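Local structure of glycoprotein (Chandipura virus, 5MDM) at residues S301-S306 and P387-G392; V189-T194 and T242-K247; T18-Y23 and D292-K297. The protein probably attaches the virus to host receptors and, triggered by the acidic pH of the endosome, changes conformation as a class III fusion glycoprotein to merge the viral and endosomal membranes. One frame throughout, in Å; residues are numbered along the deposited sequence.

Interaction 1: S301-S306 and P387-G392; sequences SPLDLS and PWHLIG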
loop_
_atom_site.group_PDB
_atom_site.type_symbol
_atom_site.label_atom_id
_atom_site.label_comp_id
_atom_site.label_asym_id
_atom_site.label_seq_id
_atom_site.Cartn_x
_atom_site.Cartn_y
_atom_site.Cartn_z
ATOM N N SER A 301 -34.403 -1.663 3.758
ATOM C CA SER A 301 -33.607 -2.841 4.067
ATOM C C SER A 301 -32.751 -2.542 5.297
ATOM O O SER A 301 -32.556 -1.377 5.640
ATOM C CB SER A 301 -32.721 -3.198 2.874
ATOM O OG SER A 301 -31.619 -2.318 2.778
ATOM N N PRO A 302 -32.256 -3.591 5.979
ATOM C CA PRO A 302 -31.350 -3.386 7.114
ATOM C C PRO A 302 -30.174 -2.475 6.763
ATOM O O PRO A 302 -29.763 -1.661 7.591
ATOM C CB PRO A 302 -30.851 -4.801 7.409
ATOM C CG PRO A 302 -31.989 -5.671 7.020
ATOM C CD PRO A 302 -32.628 -5.010 5.826
ATOM N N LEU A 303 -29.659 -2.604 5.544
ATOM C CA LEU A 303 -28.524 -1.803 5.096
ATOM C C LEU A 303 -28.892 -0.317 5.027
ATOM O O LEU A 303 -28.134 0.563 5.485
ATOM C CB LEU A 303 -28.040 -2.307 3.735
ATOM C CG LEU A 303 -26.732 -1.724 3.202
ATOM C CD1 LEU A 303 -25.644 -1.768 4.265
ATOM C CD2 LEU A 303 -26.291 -2.482 1.962
ATOM N N ASP A 304 -30.067 -0.051 4.461
ATOM C CA ASP A 304 -30.619 1.297 4.411
ATOM C C ASP A 304 -30.697 1.878 5.817
ATOM O O ASP A 304 -30.382 3.044 6.033
ATOM C CB ASP A 304 -32.017 1.294 3.785
ATOM C CG ASP A 304 -32.025 0.790 2.353
ATOM O OD1 ASP A 304 -31.012 0.977 1.636
ATOM O OD2 ASP A 304 -33.057 0.211 1.941
ATOM N N LEU A 305 -31.120 1.054 6.771
ATOM C CA LEU A 305 -31.172 1.467 8.165
ATOM C C LEU A 305 -29.780 1.792 8.706
ATOM O O LEU A 305 -29.599 2.753 9.456
ATOM C CB LEU A 305 -31.817 0.378 9.008
ATOM C CG LEU A 305 -33.328 0.317 8.874
ATOM C CD1 LEU A 305 -33.857 -0.858 9.676
ATOM C CD2 LEU A 305 -33.937 1.630 9.341
ATOM N N SER A 306 -28.798 0.988 8.320
ATOM C CA SER A 306 -27.442 1.165 8.807
ATOM C C SER A 306 -26.829 2.451 8.285
ATOM O O SER A 306 -25.920 3.003 8.902
ATOM C CB SER A 306 -26.578 -0.011 8.390
ATOM O OG SER A 306 -26.403 -0.028 6.985
ATOM N N PRO A 387 -23.647 -4.712 9.053
ATOM C CA PRO A 387 -23.184 -4.294 7.728
ATOM C C PRO A 387 -21.728 -3.855 7.824
ATOM O O PRO A 387 -21.366 -3.143 8.760
ATOM C CB PRO A 387 -24.075 -3.099 7.418
ATOM C CG PRO A 387 -24.448 -2.572 8.749
ATOM C CD PRO A 387 -24.615 -3.763 9.623
ATOM N N TRP A 388 -20.906 -4.267 6.868
ATOM C CA TRP A 388 -19.465 -4.079 6.968
ATOM C C TRP A 388 -19.024 -2.627 7.131
ATOM O O TRP A 388 -17.948 -2.354 7.664
ATOM C CB TRP A 388 -18.763 -4.696 5.758
ATOM C CG TRP A 388 -17.275 -4.621 5.856
ATOM C CD1 TRP A 388 -16.430 -3.937 5.033
ATOM C CD2 TRP A 388 -16.456 -5.235 6.853
ATOM N NE1 TRP A 388 -15.132 -4.099 5.449
ATOM C CE2 TRP A 388 -15.120 -4.891 6.567
ATOM C CE3 TRP A 388 -16.722 -6.053 7.959
ATOM C CZ2 TRP A 388 -14.054 -5.331 7.346
ATOM C CZ3 TRP A 388 -15.664 -6.490 8.730
ATOM C CH2 TRP A 388 -14.348 -6.126 8.423
ATOM N N HIS A 389 -19.852 -1.694 6.681
ATOM C CA HIS A 389 -19.453 -0.292 6.668
ATOM C C HIS A 389 -19.517 0.349 8.045
ATOM O O HIS A 389 -18.892 1.382 8.273
ATOM C CB HIS A 389 -20.290 0.503 5.672
ATOM C CG HIS A 389 -21.690 0.765 6.126
ATOM N ND1 HIS A 389 -22.068 1.946 6.730
ATOM C CD2 HIS A 389 -22.810 0.006 6.053
ATOM C CE1 HIS A 389 -23.357 1.901 7.012
ATOM N NE2 HIS A 389 -23.831 0.734 6.614
ATOM N N LEU A 390 -20.268 -0.264 8.955
ATOM C CA LEU A 390 -20.377 0.236 10.319
ATOM C C LEU A 390 -19.158 -0.158 11.134
ATOM O O LEU A 390 -18.941 0.343 12.239
ATOM C CB LEU A 390 -21.637 -0.302 10.990
ATOM C CG LEU A 390 -22.949 0.303 10.508
ATOM C CD1 LEU A 390 -24.077 -0.126 11.419
ATOM C CD2 LEU A 390 -22.854 1.820 10.438
ATOM N N ILE A 391 -18.365 -1.058 10.571
ATOM C CA ILE A 391 -17.192 -1.589 11.245
ATOM C C ILE A 391 -15.927 -0.871 10.800
ATOM O O ILE A 391 -15.735 -0.601 9.614
ATOM C CB ILE A 391 -17.040 -3.083 10.950
ATOM C CG1 ILE A 391 -18.339 -3.806 11.289
ATOM C CG2 ILE A 391 -15.857 -3.666 11.703
ATOM C CD1 ILE A 391 -18.278 -5.284 11.074
ATOM N N GLY A 392 -15.067 -0.562 11.762
ATOM C CA GLY A 392 -13.785 0.043 11.473
ATOM C C GLY A 392 -12.642 -0.788 12.019
ATOM O O GLY A 392 -12.819 -1.594 12.938
#

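Interaction 2: V189-T194 and T242-K247; sequences VAYDKT and TRIQEK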
loop_
_atom_site.group_PDB
_atom_site.type_symbol
_atom_site.label_atom_id
_atom_site.label_comp_id
_atom_site.label_asym_id
_atom_site.label_seq_id
_atom_site.Cartn_x
_atom_site.Cartn_y
_atom_site.Cartn_z
ATOM N N VAL A 189 -10.073 19.000 24.196
ATOM C CA VAL A 189 -10.377 18.191 25.363
ATOM C C VAL A 189 -11.848 18.349 25.709
ATOM O O VAL A 189 -12.332 19.463 25.861
ATOM C CB VAL A 189 -9.542 18.650 26.574
ATOM C CG1 VAL A 189 -9.937 17.880 27.811
ATOM C CG2 VAL A 189 -8.062 18.480 26.301
ATOM N N ALA A 190 -12.560 17.236 25.830
ATOM C CA ALA A 190 -13.952 17.263 26.272
ATOM C C ALA A 190 -14.088 16.596 27.638
ATOM O O ALA A 190 -13.566 15.506 27.867
ATOM C CB ALA A 190 -14.850 16.581 25.259
ATOM N N TYR A 191 -14.788 17.256 28.548
ATOM C CA TYR A 191 -14.904 16.744 29.902
ATOM C C TYR A 191 -16.187 17.203 30.565
ATOM O O TYR A 191 -16.798 18.181 30.137
ATOM C CB TYR A 191 -13.706 17.188 30.735
ATOM C CG TYR A 191 -13.567 18.688 30.878
ATOM C CD1 TYR A 191 -14.125 19.358 31.955
ATOM C CD2 TYR A 191 -12.865 19.428 29.940
ATOM C CE1 TYR A 191 -13.990 20.725 32.088
ATOM C CE2 TYR A 191 -12.726 20.793 30.064
ATOM C CZ TYR A 191 -13.288 21.437 31.138
ATOM O OH TYR A 191 -13.147 22.799 31.262
ATOM N N ASP A 192 -16.588 16.494 31.616
ATOM C CA ASP A 192 -17.798 16.846 32.341
ATOM C C ASP A 192 -17.601 18.169 33.078
ATOM O O ASP A 192 -16.732 18.290 33.944
ATOM C CB ASP A 192 -18.194 15.729 33.305
ATOM C CG ASP A 192 -19.632 15.841 33.762
ATOM O OD1 ASP A 192 -20.329 14.804 33.778
ATOM O OD2 ASP A 192 -20.064 16.964 34.102
ATOM N N LYS A 193 -18.413 19.156 32.712
ATOM C CA LYS A 193 -18.291 20.523 33.214
ATOM C C LYS A 193 -18.383 20.597 34.735
ATOM O O LYS A 193 -17.753 21.444 35.367
ATOM C CB LYS A 193 -19.386 21.388 32.589
ATOM C CG LYS A 193 -19.271 22.868 32.873
ATOM C CD LYS A 193 -20.566 23.592 32.518
ATOM C CE LYS A 193 -20.922 23.439 31.044
ATOM N NZ LYS A 193 -22.192 24.149 30.713
ATOM N N THR A 194 -19.165 19.694 35.316
ATOM C CA THR A 194 -19.487 19.747 36.735
ATOM C C THR A 194 -18.458 19.023 37.600
ATOM O O THR A 194 -18.034 19.538 38.633
ATOM C CB THR A 194 -20.866 19.131 36.992
ATOM O OG1 THR A 194 -20.712 17.769 37.412
ATOM C CG2 THR A 194 -21.705 19.178 35.722
ATOM N N THR A 242 0.139 23.838 29.768
ATOM C CA THR A 242 -1.245 23.836 29.298
ATOM C C THR A 242 -2.245 23.453 30.381
ATOM O O THR A 242 -2.169 22.367 30.963
ATOM C CB THR A 242 -1.437 22.917 28.086
ATOM O OG1 THR A 242 -0.745 23.469 26.962
ATOM C CG2 THR A 242 -2.911 22.791 27.752
ATOM N N ARG A 243 -3.185 24.359 30.634
ATOM C CA ARG A 243 -4.198 24.152 31.658
ATOM C C ARG A 243 -5.567 23.814 31.070
ATOM O O ARG A 243 -5.969 24.366 30.049
ATOM C CB ARG A 243 -4.313 25.383 32.557
ATOM C CG ARG A 243 -3.049 25.714 33.337
ATOM C CD ARG A 243 -3.225 26.994 34.146
ATOM N NE ARG A 243 -2.086 27.263 35.021
ATOM C CZ ARG A 243 -2.055 28.226 35.938
ATOM N NH1 ARG A 243 -3.105 29.022 36.107
ATOM N NH2 ARG A 243 -0.973 28.395 36.692
ATOM N N ILE A 244 -6.266 22.892 31.725
ATOM C CA ILE A 244 -7.637 22.543 31.384
ATOM C C ILE A 244 -8.423 22.587 32.680
ATOM O O ILE A 244 -7.991 22.020 33.683
ATOM C CB ILE A 244 -7.737 21.130 30.781
ATOM C CG1 ILE A 244 -7.033 21.071 29.423
ATOM C CG2 ILE A 244 -9.190 20.700 30.652
ATOM C CD1 ILE A 244 -7.627 21.985 28.369
ATOM N N GLN A 245 -9.574 23.258 32.654
ATOM C CA GLN A 245 -10.329 23.561 33.870
ATOM C C GLN A 245 -9.405 24.213 34.887
ATOM O O GLN A 245 -9.397 23.849 36.063
ATOM C CB GLN A 245 -10.986 22.310 34.462
ATOM C CG GLN A 245 -12.146 22.617 35.403
ATOM C CD GLN A 245 -12.786 21.370 35.975
ATOM O OE1 GLN A 245 -12.125 20.560 36.625
ATOM N NE2 GLN A 245 -14.084 21.209 35.735
ATOM N N GLU A 246 -8.609 25.162 34.397
ATOM C CA GLU A 246 -7.674 25.938 35.207
ATOM C C GLU A 246 -6.708 25.077 36.022
ATOM O O GLU A 246 -6.275 25.462 37.104
ATOM C CB GLU A 246 -8.426 26.934 36.093
ATOM C CG GLU A 246 -9.148 28.017 35.305
ATOM C CD GLU A 246 -9.950 28.957 36.186
ATOM O OE1 GLU A 246 -10.749 29.744 35.636
ATOM O OE2 GLU A 246 -9.784 28.913 37.424
ATOM N N LYS A 247 -6.370 23.910 35.491
ATOM C CA LYS A 247 -5.408 23.028 36.137
ATOM C C LYS A 247 -4.482 22.456 35.079
ATOM O O LYS A 247 -4.908 22.202 33.951
ATOM C CB LYS A 247 -6.121 21.879 36.858
ATOM C CG LYS A 247 -7.057 22.301 37.978
ATOM C CD LYS A 247 -7.946 21.143 38.387
ATOM C CE LYS A 247 -7.130 19.870 38.576
ATOM N NZ LYS A 247 -7.985 18.670 38.812
#

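Interaction 3: T18-Y23 and D292-K297; sequences TKNTRY and DKVERK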
loop_
_atom_site.group_PDB
_atom_site.type_symbol
_atom_site.label_atom_id
_atom_site.label_comp_id
_atom_site.label_asym_id
_atom_site.label_seq_id
_atom_site.Cartn_x
_atom_site.Cartn_y
_atom_site.Cartn_z
ATOM N N THR A 18 -42.033 10.382 12.905
ATOM C CA THR A 18 -43.136 11.142 12.325
ATOM C C THR A 18 -42.670 12.371 11.546
ATOM O O THR A 18 -43.020 12.541 10.378
ATOM C CB THR A 18 -44.161 11.576 13.399
ATOM O OG1 THR A 18 -43.502 12.336 14.420
ATOM C CG2 THR A 18 -44.827 10.359 14.024
ATOM N N LYS A 19 -41.877 13.219 12.196
ATOM C CA LYS A 19 -41.459 14.493 11.607
ATOM C C LYS A 19 -40.452 14.306 10.468
ATOM O O LYS A 19 -40.225 15.227 9.681
ATOM C CB LYS A 19 -40.907 15.433 12.689
ATOM C CG LYS A 19 -40.806 16.902 12.279
ATOM C CD LYS A 19 -40.490 17.793 13.478
ATOM C CE LYS A 19 -40.230 19.239 13.066
ATOM N NZ LYS A 19 -38.926 19.409 12.358
ATOM N N ASN A 20 -39.855 13.118 10.392
ATOM C CA ASN A 20 -38.972 12.755 9.281
ATOM C C ASN A 20 -37.717 13.617 9.133
ATOM O O ASN A 20 -37.121 13.655 8.058
ATOM C CB ASN A 20 -39.747 12.754 7.958
ATOM C CG ASN A 20 -40.055 11.361 7.462
ATOM O OD1 ASN A 20 -39.720 11.007 6.333
ATOM N ND2 ASN A 20 -40.693 10.559 8.305
ATOM N N THR A 21 -37.321 14.306 10.200
ATOM C CA THR A 21 -36.128 15.151 10.154
ATOM C C THR A 21 -34.854 14.316 10.056
ATOM O O THR A 21 -34.712 13.287 10.719
ATOM C CB THR A 21 -36.029 16.105 11.360
ATOM O OG1 THR A 21 -36.165 15.361 12.575
ATOM C CG2 THR A 21 -37.110 17.179 11.291
ATOM N N ARG A 22 -33.932 14.780 9.220
ATOM C CA ARG A 22 -32.729 14.029 8.900
ATOM C C ARG A 22 -31.536 14.539 9.694
ATOM O O ARG A 22 -31.242 15.734 9.697
ATOM C CB ARG A 22 -32.444 14.119 7.398
ATOM C CG ARG A 22 -33.593 13.619 6.540
ATOM C CD ARG A 22 -33.826 14.489 5.330
ATOM N NE ARG A 22 -33.307 13.896 4.103
ATOM C CZ ARG A 22 -34.072 13.454 3.109
ATOM N NH1 ARG A 22 -35.391 13.535 3.200
ATOM N NH2 ARG A 22 -33.520 12.934 2.024
ATOM N N TYR A 23 -30.858 13.625 10.378
ATOM C CA TYR A 23 -29.624 13.959 11.077
ATOM C C TYR A 23 -28.452 13.274 10.383
ATOM O O TYR A 23 -27.916 12.288 10.884
ATOM C CB TYR A 23 -29.700 13.536 12.543
ATOM C CG TYR A 23 -30.721 14.303 13.351
ATOM C CD1 TYR A 23 -30.376 15.484 13.997
ATOM C CD2 TYR A 23 -32.031 13.848 13.472
ATOM C CE1 TYR A 23 -31.305 16.192 14.740
ATOM C CE2 TYR A 23 -32.970 14.552 14.213
ATOM C CZ TYR A 23 -32.599 15.722 14.845
ATOM O OH TYR A 23 -33.523 16.431 15.581
ATOM N N ASP A 292 -34.459 9.521 1.532
ATOM C CA ASP A 292 -35.207 9.695 0.298
ATOM C C ASP A 292 -36.097 8.488 0.058
ATOM O O ASP A 292 -37.211 8.631 -0.439
ATOM C CB ASP A 292 -34.268 9.894 -0.888
ATOM C CG ASP A 292 -33.724 11.302 -0.964
ATOM O OD1 ASP A 292 -34.281 12.186 -0.275
ATOM O OD2 ASP A 292 -32.753 11.525 -1.719
ATOM N N LYS A 293 -35.601 7.300 0.402
ATOM C CA LYS A 293 -36.419 6.095 0.303
ATOM C C LYS A 293 -37.591 6.199 1.263
ATOM O O LYS A 293 -38.722 5.857 0.912
ATOM C CB LYS A 293 -35.605 4.828 0.580
ATOM C CG LYS A 293 -34.626 4.467 -0.527
ATOM C CD LYS A 293 -33.940 3.137 -0.271
ATOM C CE LYS A 293 -32.838 2.885 -1.296
ATOM N NZ LYS A 293 -32.064 1.641 -1.009
ATOM N N VAL A 294 -37.321 6.689 2.471
ATOM C CA VAL A 294 -38.378 6.904 3.455
ATOM C C VAL A 294 -39.425 7.889 2.934
ATOM O O VAL A 294 -40.628 7.642 3.034
ATOM C CB VAL A 294 -37.809 7.407 4.798
ATOM C CG1 VAL A 294 -38.921 7.916 5.700
ATOM C CG2 VAL A 294 -37.035 6.300 5.482
ATOM N N GLU A 295 -38.954 8.993 2.360
ATOM C CA GLU A 295 -39.832 10.026 1.818
ATOM C C GLU A 295 -40.736 9.473 0.723
ATOM O O GLU A 295 -41.934 9.738 0.702
ATOM C CB GLU A 295 -39.006 11.182 1.261
ATOM C CG GLU A 295 -39.611 12.546 1.519
ATOM C CD GLU A 295 -39.715 12.847 3.000
ATOM O OE1 GLU A 295 -38.709 13.296 3.590
ATOM O OE2 GLU A 295 -40.801 12.624 3.576
ATOM N N ARG A 296 -40.154 8.690 -0.178
ATOM C CA ARG A 296 -40.898 8.087 -1.276
ATOM C C ARG A 296 -41.741 6.898 -0.820
ATOM O O ARG A 296 -42.302 6.180 -1.649
ATOM C CB ARG A 296 -39.943 7.649 -2.388
ATOM C CG ARG A 296 -39.257 8.796 -3.107
ATOM C CD ARG A 296 -38.267 8.283 -4.141
ATOM N NE ARG A 296 -37.105 7.655 -3.520
ATOM C CZ ARG A 296 -36.086 7.128 -4.195
ATOM N NH1 ARG A 296 -36.084 7.149 -5.522
ATOM N NH2 ARG A 296 -35.070 6.578 -3.544
ATOM N N LYS A 297 -41.819 6.694 0.494
ATOM C CA LYS A 297 -42.587 5.596 1.085
ATOM C C LYS A 297 -42.124 4.220 0.613
ATOM O O LYS A 297 -42.884 3.254 0.650
ATOM C CB LYS A 297 -44.089 5.765 0.829
ATOM C CG LYS A 297 -44.817 6.603 1.867
ATOM C CD LYS A 297 -44.479 8.078 1.755
ATOM C CE LYS A 297 -45.255 8.890 2.779
ATOM N NZ LYS A 297 -46.720 8.621 2.702
#

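Interaction 1: S301-S306 and P387-G392
The one hydrogen bond between 301-306 and 387-392 runs from an imidazole to a helix hydroxyl: His-389 NE2 donates to Ser-306 OG at 2.7 Å. OG lies almost in the ring plane, 2° out of it. The short helix 302-306 that carries this serine opens with a capping box, in which Asp-304 N gives its hydrogen to Ser-301 OG while Ser-301 N gives its own to Asp-304 OD2. The facing segment is a loop between strands 383-385 and 392-393, part of a region that by similarity takes part in trimerization. Leu-303 and Pro-387 lie alongside each other, pointing opposite ways, and touch at Leu-303 CD1 and Pro-387 CB, 3.8 Å apart. The same methyl, placed by a chi2 of 49°, also lies against His-389 CD2, meeting that ring obliquely. Pro-387 CG comes up against Ser-306 CB, beside the hydroxyl that the imidazole grips. Leu-303 packs on Leu-403 of the second subunit as well, and Trp-388 on Pro-341 of that subunit, which places the contact next to a chain interface. Leu-390 lays CG over one face of the His-389 ring, displaced toward its rim, and its two methyls reach the end of the helix: CD1 lies 3.9 Å from Ser-306 CB, and CD2 lies 3.6 Å from Ser-306 O.

Interaction 2: V189-T194 and T242-K247
Val-189 and Ile-244 bring their CA atoms to 7.9 Å, and Lys-193 and Gln-245 theirs to 8.5 Å, so the two backbones are joined by side chains and do not pair as strands. Segment 189-194 is the end of strand 180-192 and the turn after it, where Asp-192 OD2 accepts from Thr-194 N in an Asx turn. Segment 242-247 folds back on itself: Ile-244 and Lys-247 exchange N-H to O bonds in both directions, and Gln-245 and Glu-246 both have positive phi. This is a tight two-residue beta-hairpin with a turn close to type I', lying against the four-stranded antiparallel sheet that contains strands 36-49 and 180-192. Ile-244 carries the apolar part of the contact. Its CG2 sits 3.6 Å from Tyr-191 CE2 in an oblique approach to the ring, and the branched ends of Ile-244 and Val-189 meet tip to tip, with 4.1 Å between CG2 of the isoleucine and CG1 of the valine. Gln-245 approaches the ring obliquely on the CE1 side, NE2 being 3.7 Å from Tyr-191 CE1, with the amide turned 79° from the ring plane. CG is anti to the backbone N (chi1 -160°) and the chain runs on extended, chi2 180°, to the amide. There OE1 accepts from the backbone N of Ile-197, while NE2 makes a weak hydrogen bond to Lys-195 O and lies 3.7 Å from Lys-193 O.

Interaction 3: T18-Y23 and D292-K297
Arg-22 spans two acidic residues on the last turn of helix 270-295, forming a salt-bridge network at the surface. Its NH2 donates to Asp-292 OD1 at 2.5 Å; the oxygen lies near the guanidinium plane, but the donor stands well above the carboxylate plane, the two groups being turned 61° apart. NH1 faces Glu-295 OE1 at 3.3 Å, a looser salt bridge between nearly coplanar groups. The arginine chain is bent at chi2 and chi3, and the guanidinium turns the edge bearing NH1 and NH2 to the acids, while its NE donates to Gln-288 OE1 further back on the same helix.

The helix stops here in a Schellman motif: Lys-297, with positive phi, is the C-prime residue, its N bonding to Val-294 O while Glu-298 N reaches Lys-293 O. Asp-292 O takes two donors from Arg-296, N and NE, which arrive from opposite faces of the carbonyl plane.

Both Asn-20 and Arg-22 touch Trp-291 of the same helix. The Asn-20 amide lies beside the Glu-295 carboxylate, their planes 51° apart. Van der Waals contact joins Asn-20 to Val-294, the two side chains crossing at a slant with Asn-20 CG 4.0 Å from Val-294 CG1.

In the fold
Interactions 1 and 3 are neighbours, with centres 18 Å apart, and are joined by a salt bridge of 2.9 Å from Lys-293 NZ to Asp-304 OD1. Helix 270-295, which ends in interaction 3, is followed in the chain by helix 302-306 of interaction 1. Interaction 2 stands apart, its centre 36 Å from that of interaction 1 and 39 Å from that of interaction 3, on the sheet containing strand 180-192. Along the chain it is nested inside the loop closed by interaction 3, and interaction 1 follows both. Each contact includes a segment from a region that by similarity serves trimerization, tying these regions to other parts of the subunit.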